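Local structure of conserved hypothetical protein (Shewanella loihica, 2GPI) at residues A[21-26]-A[32-37]; A[43-48]-A[60-65]. The protein is a DUF1488-family protein of unknown function, possibly connected with transcriptional regulation of the shikimate pathway. One frame throughout, in Å; residues are numbered along the deposited sequence.

Contact 1. Residues A[21-26]-A[32-37]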
loop_
_atom_site.group_PDB
_atom_site.type_symbol
_atom_site.label_atom_id
_atom_site.label_comp_id
_atom_site.label_asym_id
_atom_site.label_seq_id
_atom_site.Cartn_x
_atom_site.Cartn_y
_atom_site.Cartn_z
ATOM N N ILE A 21 -7.012 0.890 -1.680
ATOM C CA ILE A 21 -6.724 0.148 -0.476
ATOM C C ILE A 21 -5.768 0.985 0.382
ATOM O O ILE A 21 -4.717 1.460 -0.087
ATOM C CB ILE A 21 -6.101 -1.234 -0.739
ATOM C CG1 ILE A 21 -7.151 -2.232 -1.325
ATOM C CG2 ILE A 21 -5.470 -1.835 0.572
ATOM C CD1 ILE A 21 -8.139 -2.723 -0.303
ATOM N N HIS A 22 -6.166 1.154 1.617
ATOM C CA HIS A 22 -5.374 1.852 2.631
ATOM C C HIS A 22 -4.712 0.748 3.497
ATOM O O HIS A 22 -5.395 -0.116 4.097
ATOM C CB HIS A 22 -6.291 2.816 3.395
ATOM C CG HIS A 22 -5.662 3.442 4.651
ATOM N ND1 HIS A 22 -6.408 4.018 5.652
ATOM C CD2 HIS A 22 -4.356 3.607 5.003
ATOM C CE1 HIS A 22 -5.594 4.507 6.577
ATOM N NE2 HIS A 22 -4.340 4.265 6.214
ATOM N N PHE A 23 -3.385 0.809 3.593
ATOM C CA PHE A 23 -2.633 -0.124 4.417
ATOM C C PHE A 23 -1.641 0.681 5.266
ATOM O O PHE A 23 -1.335 1.805 4.966
ATOM C CB PHE A 23 -1.977 -1.275 3.651
ATOM C CG PHE A 23 -0.968 -0.881 2.588
ATOM C CD1 PHE A 23 -1.355 -0.306 1.389
ATOM C CD2 PHE A 23 0.374 -1.098 2.795
ATOM C CE1 PHE A 23 -0.407 -0.014 0.409
ATOM C CE2 PHE A 23 1.322 -0.787 1.809
ATOM C CZ PHE A 23 0.936 -0.247 0.646
ATOM N N THR A 24 -1.179 0.092 6.338
ATOM C CA THR A 24 -0.433 0.826 7.337
ATOM C C THR A 24 0.995 0.295 7.527
ATOM O O THR A 24 1.251 -0.905 7.491
ATOM C CB THR A 24 -1.158 0.759 8.692
ATOM O OG1 THR A 24 -1.456 -0.618 8.990
ATOM C CG2 THR A 24 -2.447 1.561 8.655
ATOM N N ALA A 25 1.926 1.224 7.663
ATOM C CA ALA A 25 3.287 0.923 8.074
ATOM C C ALA A 25 3.524 1.705 9.342
ATOM O O ALA A 25 2.782 2.614 9.681
ATOM C CB ALA A 25 4.292 1.349 7.020
ATOM N N GLN A 26 4.554 1.337 10.080
ATOM C CA GLN A 26 4.875 2.036 11.293
ATOM C C GLN A 26 6.371 1.997 11.465
ATOM O O GLN A 26 7.011 0.971 11.217
ATOM C CB GLN A 26 4.185 1.295 12.428
ATOM C CG GLN A 26 4.163 1.980 13.686
ATOM C CD GLN A 26 3.254 1.229 14.640
ATOM O OE1 GLN A 26 2.049 1.076 14.389
ATOM N NE2 GLN A 26 3.833 0.741 15.726
ATOM N N ILE A 32 2.609 5.385 9.265
ATOM C CA ILE A 32 2.705 5.872 7.908
ATOM C C ILE A 32 1.565 5.250 7.093
ATOM O O ILE A 32 1.521 4.025 6.908
ATOM C CB ILE A 32 4.080 5.576 7.273
ATOM C CG1 ILE A 32 5.203 6.268 8.058
ATOM C CG2 ILE A 32 4.067 6.020 5.812
ATOM C CD1 ILE A 32 6.616 5.677 7.753
ATOM N N ASP A 33 0.623 6.095 6.695
ATOM C CA ASP A 33 -0.480 5.656 5.878
ATOM C C ASP A 33 -0.043 5.438 4.428
ATOM O O ASP A 33 0.494 6.327 3.730
ATOM C CB ASP A 33 -1.696 6.555 6.043
ATOM C CG ASP A 33 -2.234 6.490 7.480
ATOM O OD1 ASP A 33 -2.599 5.388 7.948
ATOM O OD2 ASP A 33 -2.176 7.523 8.170
ATOM N N CYS A 34 -0.318 4.239 3.929
ATOM C CA CYS A 34 0.058 3.877 2.564
ATOM C C CYS A 34 -1.201 3.530 1.772
ATOM O O CYS A 34 -2.197 3.059 2.338
ATOM C CB CYS A 34 0.944 2.650 2.526
ATOM S SG CYS A 34 2.459 2.817 3.514
ATOM N N TYR A 35 -1.137 3.757 0.484
ATOM C CA TYR A 35 -2.302 3.606 -0.389
ATOM C C TYR A 35 -1.893 2.985 -1.711
ATOM O O TYR A 35 -0.861 3.290 -2.250
ATOM C CB TYR A 35 -2.956 4.942 -0.635
ATOM C CG TYR A 35 -3.453 5.607 0.618
ATOM C CD1 TYR A 35 -2.651 6.454 1.364
ATOM C CD2 TYR A 35 -4.743 5.356 1.089
ATOM C CE1 TYR A 35 -3.096 6.989 2.531
ATOM C CE2 TYR A 35 -5.217 5.925 2.244
ATOM C CZ TYR A 35 -4.383 6.758 2.992
ATOM O OH TYR A 35 -4.833 7.331 4.142
ATOM N N ILE A 36 -2.735 2.094 -2.218
ATOM C CA ILE A 36 -2.621 1.605 -3.595
ATOM C C ILE A 36 -4.001 1.780 -4.260
ATOM O O ILE A 36 -5.016 1.218 -3.798
ATOM C CB ILE A 36 -2.040 0.154 -3.700
ATOM C CG1 ILE A 36 -1.889 -0.286 -5.151
ATOM C CG2 ILE A 36 -2.865 -0.869 -2.890
ATOM C CD1 ILE A 36 -1.076 -1.585 -5.343
ATOM N N GLY A 37 -4.021 2.603 -5.297
ATOM C CA GLY A 37 -5.270 2.920 -5.941
ATOM C C GLY A 37 -5.896 1.753 -6.689
ATOM O O GLY A 37 -5.231 0.780 -7.072
#
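H22 turns its CG anti to the backbone N (chi1 170°), while D33 and Y35 of the partner strand both set CG anti to their carbonyl carbons; together these torsions gather the imidazole, carboxylate and phenol on one face of an antiparallel beta hairpin. H22 NE2 donates to D33 OD1 over 2.7 Å, the oxygen lying in the ring plane but itself met from above the carboxylate plane, and the ring and carboxylate planes are 72° apart. Y35 lies alongside H22 in an offset stack, centroids 4.6 Å apart and planes at 21°, with Y35 OH over the centre of the imidazole. A leucine in place of H22 would probably leave D33 OD1 without its N-H donor and Y35 without its stacking partner. H84 meets the Y35 ring from outside the hairpin. The apolar residues I21, F23, A25, I32, C34 and I36 share the opposite face, and of these F23, A25 and I36 pack on helix 63-75, F23 on I66 and A70. The F23 ring reaches across to lie against C34, whose CB sits over the ring centre in a CH-pi contact, 3.5 Å from the centroid; C34 SG approaches obliquely at 4.6 Å from that centroid. Next to it, I21 CB packs on I36 CG2 at 3.9 Å. Paired backbone bonds join I21 with I36, F23 with C34 and A25 with I32. At the non-hydrogen-bonded pair between the first two, Y35 CA makes a CA-H...O contact of 3.2 Å with I21 O.

Contact 2. Residues A[43-48]-A[60-65]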
loop_
_atom_site.group_PDB
_atom_site.type_symbol
_atom_site.label_atom_id
_atom_site.label_comp_id
_atom_site.label_asym_id
_atom_site.label_seq_id
_atom_site.Cartn_x
_atom_site.Cartn_y
_atom_site.Cartn_z
ATOM N N HIS A 43 -4.538 -3.273 -12.629
ATOM C CA HIS A 43 -3.439 -3.548 -13.581
ATOM C C HIS A 43 -2.510 -4.645 -13.049
ATOM O O HIS A 43 -2.185 -5.574 -13.756
ATOM C CB HIS A 43 -2.603 -2.296 -13.881
ATOM C CG HIS A 43 -3.289 -1.259 -14.713
ATOM N ND1 HIS A 43 -3.701 -1.467 -16.016
ATOM C CD2 HIS A 43 -3.535 0.053 -14.452
ATOM C CE1 HIS A 43 -4.238 -0.351 -16.490
ATOM N NE2 HIS A 43 -4.137 0.591 -15.566
ATOM N N LEU A 44 -2.132 -4.540 -11.781
ATOM C CA LEU A 44 -1.234 -5.535 -11.174
ATOM C C LEU A 44 -1.802 -6.939 -11.212
ATOM O O LEU A 44 -1.136 -7.903 -11.617
ATOM C CB LEU A 44 -0.959 -5.130 -9.725
ATOM C CG LEU A 44 -0.102 -6.030 -8.861
ATOM C CD1 LEU A 44 1.304 -6.179 -9.472
ATOM C CD2 LEU A 44 0.003 -5.527 -7.412
ATOM N N ALA A 45 -3.077 -7.057 -10.846
ATOM C CA ALA A 45 -3.778 -8.342 -10.815
ATOM C C ALA A 45 -4.304 -8.818 -12.154
ATOM O O ALA A 45 -4.714 -9.974 -12.278
ATOM C CB ALA A 45 -4.963 -8.260 -9.800
ATOM N N ALA A 46 -4.351 -7.919 -13.171
ATOM C CA ALA A 46 -5.016 -8.214 -14.460
ATOM C C ALA A 46 -6.473 -8.624 -14.238
ATOM O O ALA A 46 -6.992 -9.579 -14.866
ATOM C CB ALA A 46 -4.214 -9.249 -15.275
ATOM N N GLU A 47 -7.132 -7.844 -13.372
ATOM C CA GLU A 47 -8.519 -8.115 -12.975
ATOM C C GLU A 47 -9.205 -6.823 -12.583
ATOM O O GLU A 47 -8.665 -6.039 -11.782
ATOM C CB GLU A 47 -8.478 -9.051 -11.753
ATOM C CG GLU A 47 -9.768 -9.580 -11.255
ATOM C CD GLU A 47 -9.556 -10.655 -10.183
ATOM O OE1 GLU A 47 -8.622 -11.499 -10.336
ATOM O OE2 GLU A 47 -10.328 -10.683 -9.197
ATOM N N LYS A 48 -10.417 -6.643 -13.055
ATOM C CA LYS A 48 -11.201 -5.503 -12.618
ATOM C C LYS A 48 -11.906 -5.803 -11.268
ATOM O O LYS A 48 -12.318 -6.940 -11.024
ATOM C CB LYS A 48 -12.148 -5.094 -13.703
ATOM C CG LYS A 48 -11.347 -4.526 -14.874
ATOM C CD LYS A 48 -12.192 -3.863 -15.915
ATOM C CE LYS A 48 -11.334 -3.483 -17.122
ATOM N NZ LYS A 48 -10.812 -4.700 -17.795
ATOM N N GLU A 60 -4.087 -8.978 -0.704
ATOM C CA GLU A 60 -3.452 -10.130 -0.022
ATOM C C GLU A 60 -2.647 -10.991 -0.986
ATOM O O GLU A 60 -1.517 -11.441 -0.645
ATOM C CB GLU A 60 -4.521 -10.924 0.708
ATOM C CG GLU A 60 -5.032 -10.223 1.894
ATOM C CD GLU A 60 -3.998 -10.074 3.021
ATOM O OE1 GLU A 60 -2.891 -10.664 2.965
ATOM O OE2 GLU A 60 -4.315 -9.373 3.969
ATOM N N GLN A 61 -3.174 -11.204 -2.187
ATOM C CA GLN A 61 -2.470 -11.991 -3.220
ATOM C C GLN A 61 -1.097 -11.404 -3.551
ATOM O O GLN A 61 -0.151 -12.139 -3.797
ATOM C CB GLN A 61 -3.322 -12.119 -4.472
ATOM C CG GLN A 61 -2.698 -12.930 -5.569
ATOM C CD GLN A 61 -3.696 -13.206 -6.688
ATOM O OE1 GLN A 61 -4.927 -13.047 -6.500
ATOM N NE2 GLN A 61 -3.178 -13.630 -7.854
ATOM N N PHE A 62 -0.992 -10.079 -3.547
ATOM C CA PHE A 62 0.207 -9.390 -3.918
ATOM C C PHE A 62 0.817 -8.624 -2.711
ATOM O O PHE A 62 1.638 -7.697 -2.902
ATOM C CB PHE A 62 -0.076 -8.433 -5.076
ATOM C CG PHE A 62 -0.472 -9.143 -6.343
ATOM C CD1 PHE A 62 0.499 -9.572 -7.207
ATOM C CD2 PHE A 62 -1.802 -9.330 -6.681
ATOM C CE1 PHE A 62 0.191 -10.231 -8.375
ATOM C CE2 PHE A 62 -2.118 -10.037 -7.838
ATOM C CZ PHE A 62 -1.106 -10.463 -8.685
ATOM N N ARG A 63 0.447 -9.014 -1.499
ATOM C CA ARG A 63 0.806 -8.238 -0.308
ATOM C C ARG A 63 2.303 -7.938 -0.246
ATOM O O ARG A 63 2.726 -6.798 0.007
ATOM C CB ARG A 63 0.424 -8.992 0.997
ATOM C CG ARG A 63 1.005 -8.405 2.251
ATOM C CD ARG A 63 0.646 -9.192 3.446
ATOM N NE ARG A 63 1.495 -8.787 4.575
ATOM C CZ ARG A 63 1.529 -9.414 5.751
ATOM N NH1 ARG A 63 0.749 -10.450 5.954
ATOM N NH2 ARG A 63 2.320 -8.958 6.721
ATOM N N PHE A 64 3.120 -8.971 -0.398
ATOM C CA PHE A 64 4.563 -8.782 -0.194
ATOM C C PHE A 64 5.222 -7.968 -1.319
ATOM O O PHE A 64 6.133 -7.198 -1.064
ATOM C CB PHE A 64 5.272 -10.111 0.106
ATOM C CG PHE A 64 4.855 -10.651 1.442
ATOM C CD1 PHE A 64 5.559 -10.259 2.578
ATOM C CD2 PHE A 64 3.717 -11.423 1.580
ATOM C CE1 PHE A 64 5.152 -10.655 3.847
ATOM C CE2 PHE A 64 3.285 -11.837 2.872
ATOM C CZ PHE A 64 4.009 -11.443 3.992
ATOM N N ASP A 65 4.710 -8.077 -2.534
ATOM C CA ASP A 65 5.178 -7.187 -3.595
ATOM C C ASP A 65 4.799 -5.740 -3.328
ATOM O O ASP A 65 5.561 -4.806 -3.590
ATOM C CB ASP A 65 4.542 -7.632 -4.914
ATOM C CG ASP A 65 5.098 -8.968 -5.443
ATOM O OD1 ASP A 65 6.152 -9.454 -4.957
ATOM O OD2 ASP A 65 4.458 -9.486 -6.380
HETATM O O HOH W 1 -4.150 -12.210 -10.650
HETATM O O HOH W 2 -6.263 -13.124 -8.911
#
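L44 and A45, in the last turn of helix 38-45, receive the F62 ring from the break between helices 52-61 and 63-75, an apolar helix-end contact near the surface of the alpha+beta fold. The L44 and F62 side chains run antiparallel past one another: L44 CG lies over one face of the ring, offset toward its rim, in a CH-pi contact 4.1 Å from the centroid, and L44 CD2 continues back to F62 CB at 3.7 Å. At the far end of the ring, F62 CE2 reaches A45 CB at 3.9 Å and comes about as near to A45 CA. F62 has its CG anti to the carbonyl carbon (chi1 -65°), which sends the ring out toward helix 38-45. Its backbone sits where one helix ends and the next begins, as N-cap residue of helix 63-75.

In the next shell, two waters bridge the segments beside the apolar patch. One donates to A45 O at 2.8 Å and accepts a weak bond from Q61 NE2; the other donates to both Q61 OE1 and E47 OE1. E47 is further anchored through OE2 to Q54 of helix 52-61, while V90 and D91 of the C-terminal tail touch L44. Behind A45, helix 38-45 ends in a Schellman motif: A46, with positive phi (56°), is its C-prime residue and turns the chain away into the loop. The turn is closed in part by A46 N, which donates to H43 O at 3.2 Å.

Overall arrangement
Contact 1 comes first along the chain and is complete before the chain reaches contact 2; their centres are about 15 Å apart, and their nearest atoms, about 5 Å apart, do not touch. The hairpin of contact 1 lies near the centre of this single 91-residue chain, in a mixed sheet, whereas contact 2 sits at the surface, about 11 Å from that centre. Strand 30-37 leads directly into helix 38-45, linking the two. Helix 63-75 ties them further: it starts at the F62 junction of contact 2, and I66, A70 and I74 farther along it reach the F23 and A25 side chains of the hairpin. All four segments belong to the DUF1488 region.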